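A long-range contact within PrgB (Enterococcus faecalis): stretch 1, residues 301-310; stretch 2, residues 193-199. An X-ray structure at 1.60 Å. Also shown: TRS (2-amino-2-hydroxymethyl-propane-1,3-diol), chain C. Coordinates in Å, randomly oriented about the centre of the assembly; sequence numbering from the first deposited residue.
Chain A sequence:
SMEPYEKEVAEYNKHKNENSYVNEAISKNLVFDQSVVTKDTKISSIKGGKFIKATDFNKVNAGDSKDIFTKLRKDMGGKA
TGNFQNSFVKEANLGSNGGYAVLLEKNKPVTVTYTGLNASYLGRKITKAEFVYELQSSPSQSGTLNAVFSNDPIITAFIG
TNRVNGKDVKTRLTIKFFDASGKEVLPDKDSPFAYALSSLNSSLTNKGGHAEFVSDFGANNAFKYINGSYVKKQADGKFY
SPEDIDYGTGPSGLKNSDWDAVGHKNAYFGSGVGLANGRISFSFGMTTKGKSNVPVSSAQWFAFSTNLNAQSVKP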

# COMPACT_ATOMS: atom_id res chain seq x y z
N TRP A 301 4.71 -4.74 -1.51
CA TRP A 301 5.11 -3.90 -0.38
C TRP A 301 4.27 -2.64 -0.45
O TRP A 301 4.27 -1.99 -1.49
CB TRP A 301 6.60 -3.57 -0.51
CG TRP A 301 7.09 -2.56 0.50
CD1 TRP A 301 6.57 -2.33 1.73
CD2 TRP A 301 8.20 -1.64 0.36
NE1 TRP A 301 7.25 -1.32 2.37
CE2 TRP A 301 8.25 -0.88 1.55
CE3 TRP A 301 9.11 -1.36 -0.68
CZ2 TRP A 301 9.23 0.13 1.73
CZ3 TRP A 301 10.08 -0.38 -0.47
CH2 TRP A 301 10.10 0.36 0.71
N PHE A 302 3.56 -2.32 0.63
CA PHE A 302 2.80 -1.07 0.70
C PHE A 302 3.38 -0.25 1.84
O PHE A 302 3.20 -0.58 3.00
CB PHE A 302 1.29 -1.27 0.92
CG PHE A 302 0.58 0.05 0.85
CD1 PHE A 302 0.33 0.61 -0.42
CD2 PHE A 302 0.37 0.80 1.97
CE1 PHE A 302 -0.26 1.85 -0.55
CE2 PHE A 302 -0.21 2.11 1.86
CZ PHE A 302 -0.52 2.61 0.61
N ALA A 303 4.04 0.86 1.50
CA ALA A 303 4.58 1.78 2.48
C ALA A 303 3.65 2.98 2.62
O ALA A 303 3.16 3.50 1.61
CB ALA A 303 5.96 2.26 2.04
N PHE A 304 3.44 3.42 3.86
CA PHE A 304 2.61 4.57 4.17
C PHE A 304 3.47 5.73 4.64
O PHE A 304 4.21 5.58 5.60
CB PHE A 304 1.60 4.27 5.27
CG PHE A 304 0.78 5.45 5.63
CD1 PHE A 304 -0.32 5.78 4.84
CD2 PHE A 304 1.11 6.27 6.74
CE1 PHE A 304 -1.11 6.92 5.15
CE2 PHE A 304 0.28 7.39 7.08
CZ PHE A 304 -0.79 7.72 6.28
N SER A 305 3.33 6.89 3.99
CA SER A 305 4.00 8.09 4.48
C SER A 305 3.31 9.32 3.91
O SER A 305 2.43 9.23 3.06
CB SER A 305 5.49 8.13 4.08
OG SER A 305 5.68 8.66 2.78
N THR A 306 3.82 10.49 4.30
CA THR A 306 3.34 11.77 3.81
C THR A 306 4.33 12.41 2.87
O THR A 306 4.24 13.62 2.60
CB THR A 306 3.04 12.73 4.98
OG1 THR A 306 4.23 12.86 5.80
CG2 THR A 306 1.86 12.28 5.75
N ASN A 307 5.29 11.63 2.37
CA ASN A 307 6.29 12.07 1.39
C ASN A 307 5.67 11.99 0.01
O ASN A 307 5.75 10.96 -0.68
CB ASN A 307 7.51 11.17 1.50
CG ASN A 307 8.39 11.51 2.69
OD1 ASN A 307 8.68 10.65 3.54
ND2 ASN A 307 8.86 12.78 2.75
N LEU A 308 4.99 13.06 -0.39
CA LEU A 308 4.28 13.06 -1.66
C LEU A 308 5.29 13.26 -2.78
O LEU A 308 6.20 14.09 -2.68
CB LEU A 308 3.22 14.18 -1.70
CG LEU A 308 2.40 14.41 -0.44
CD1 LEU A 308 1.36 15.53 -0.62
CD2 LEU A 308 1.71 13.10 -0.13
N ASN A 309 5.09 12.55 -3.88
CA ASN A 309 5.92 12.81 -5.05
C ASN A 309 5.40 13.95 -5.92
O ASN A 309 5.72 14.03 -7.12
CB ASN A 309 6.10 11.52 -5.85
CG ASN A 309 6.95 10.52 -5.10
OD1 ASN A 309 8.04 10.86 -4.63
ND2 ASN A 309 6.47 9.29 -4.97
N ALA A 310 4.67 14.90 -5.31
CA ALA A 310 4.24 16.12 -5.98
C ALA A 310 4.11 17.25 -4.96
O ALA A 310 4.23 17.05 -3.75
CB ALA A 310 2.93 15.90 -6.74
C TRS C . 6.82 -2.35 -5.25
C1 TRS C . 8.11 -2.09 -6.07
C2 TRS C . 6.96 -1.86 -3.80
C3 TRS C . 6.48 -3.87 -5.26
N TRS C . 5.77 -1.55 -5.87
O1 TRS C . 7.72 -2.41 -7.40
O2 TRS C . 7.38 -0.52 -3.76
O3 TRS C . 5.45 -4.06 -4.26
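Stretch 2, residues 193-199: FAYALSS

How does stretch 2 run relative to stretch 1? Residues 193-197 are an extended strand that passes into a loop at Ser 198 and Ser 199, while stretch 1 is strand only at Trp 301 and Phe 302 and loop beyond. The two chains run antiparallel: Phe 302 has its nearest CA partner in Ser 199, 8.3 Å away CA to CA, and Thr 306 has its own in Tyr 195, with the two CA atoms 4.5 Å apart. The chains are therefore well separated at the start of stretch 1 and draw together along it. Past Thr 306 the simple register is lost, for the CA of Leu 308 lies nearest that of Ala 196, at 4.8 Å.

What fills the wider end? At Trp 301 a TRS molecule, probably from the crystallisation liquor, links the stretches: Trp 301 N donates to TRS O3 at 2.9 Å, and TRS O2 donates to Ser 199 OG at a very short 2.4 Å. Phe 302 reaches across with the end of its ring, and Leu 197 CD2 lies at the ring edge, 4.3 Å from Phe 302 CZ. Water takes the place of direct backbone pairing at Ala 303, whose O lies within hydrogen-bonding reach of water 1, at 2.6 Å, and of water 2, at 3.0 Å. Water 1 is also within reach of Ala 196 O at 2.8 Å, and water 2 accepts from Ser 198 N at 2.9 Å.

Where do the backbones meet directly? Phe 304 brings CE1 to 3.7 Å from Tyr 195 CB, an apolar contact just before the one direct hydrogen bond between the stretches. In that bond Ala 196 N donates to Ser 305 O at 3.0 Å, and its angle of 175° is almost linear. The CA-to-CB bond of Ser 305 points away, and its OG accepts from Asn 307 N at 3.0 Å. Thr 306 then sets CG2 3.3 Å from Ala 194 O.

How does the contact close? The CA-to-CB bond of Asn 307 also points away, but its O lies 3.4 Å from Ala 196 CB and accepts from water 4 at 2.6 Å; that water is also hydrogen-bonded to Ser 198 OG at 2.6 Å. Leu 308 packs along the strand, with CD1 4.0 Å from Ala 194 CB and CD2 4.0 Å from Ala 196 CB. Asn 309 ND2 comes within 3.1 Å of Ser 198 OG, yet the angle is too poor for a hydrogen bond. Ala 310 is out of reach.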

# COMPACT_ATOMS: atom_id res chain seq x y z
N PHE A 193 -5.71 16.04 5.70
CA PHE A 193 -4.56 15.13 5.67
C PHE A 193 -4.19 14.86 4.22
O PHE A 193 -5.07 14.66 3.37
CB PHE A 193 -4.91 13.79 6.30
CG PHE A 193 -5.05 13.80 7.77
CD1 PHE A 193 -4.56 14.84 8.56
CD2 PHE A 193 -5.70 12.75 8.40
CE1 PHE A 193 -4.69 14.78 9.96
CE2 PHE A 193 -5.81 12.71 9.79
CZ PHE A 193 -5.35 13.69 10.56
N ALA A 194 -2.90 14.79 3.95
CA ALA A 194 -2.42 14.35 2.65
C ALA A 194 -1.44 13.20 2.85
O ALA A 194 -0.52 13.26 3.68
CB ALA A 194 -1.77 15.51 1.88
N TYR A 195 -1.61 12.16 2.04
CA TYR A 195 -0.75 11.00 2.14
C TYR A 195 -0.37 10.52 0.75
O TYR A 195 -1.08 10.79 -0.22
CB TYR A 195 -1.39 9.85 2.91
CG TYR A 195 -2.83 9.46 2.53
CD1 TYR A 195 -3.94 10.16 3.01
CD2 TYR A 195 -3.05 8.36 1.72
CE1 TYR A 195 -5.27 9.74 2.64
CE2 TYR A 195 -4.32 7.91 1.39
CZ TYR A 195 -5.42 8.61 1.84
OH TYR A 195 -6.66 8.15 1.51
N ALA A 196 0.78 9.86 0.67
CA ALA A 196 1.32 9.43 -0.60
C ALA A 196 0.73 8.09 -1.01
O ALA A 196 0.47 7.21 -0.17
CB ALA A 196 2.83 9.29 -0.51
N LEU A 197 0.56 7.89 -2.30
CA LEU A 197 0.23 6.58 -2.85
C LEU A 197 1.33 6.43 -3.87
O LEU A 197 1.30 7.08 -4.93
CB LEU A 197 -1.17 6.54 -3.46
CG LEU A 197 -2.19 7.02 -2.43
CD1 LEU A 197 -3.44 7.49 -3.08
CD2 LEU A 197 -2.41 5.91 -1.44
N SER A 198 2.35 5.65 -3.54
CA SER A 198 3.58 5.60 -4.29
C SER A 198 3.88 4.20 -4.79
O SER A 198 3.21 3.22 -4.43
CB SER A 198 4.77 6.10 -3.46
OG SER A 198 4.60 7.50 -3.24
N SER A 199 4.89 4.16 -5.67
CA SER A 199 5.47 2.91 -6.12
C SER A 199 4.39 1.98 -6.67
O SER A 199 4.31 0.78 -6.33
CB SER A 199 6.23 2.26 -4.96
OG SER A 199 7.11 1.25 -5.41
O HOH W 1 2.65 6.06 1.19
O HOH W 2 2.53 3.81 -1.29
O HOH W 3 2.82 10.42 -3.85
O HOH W 4 5.96 8.41 -1.26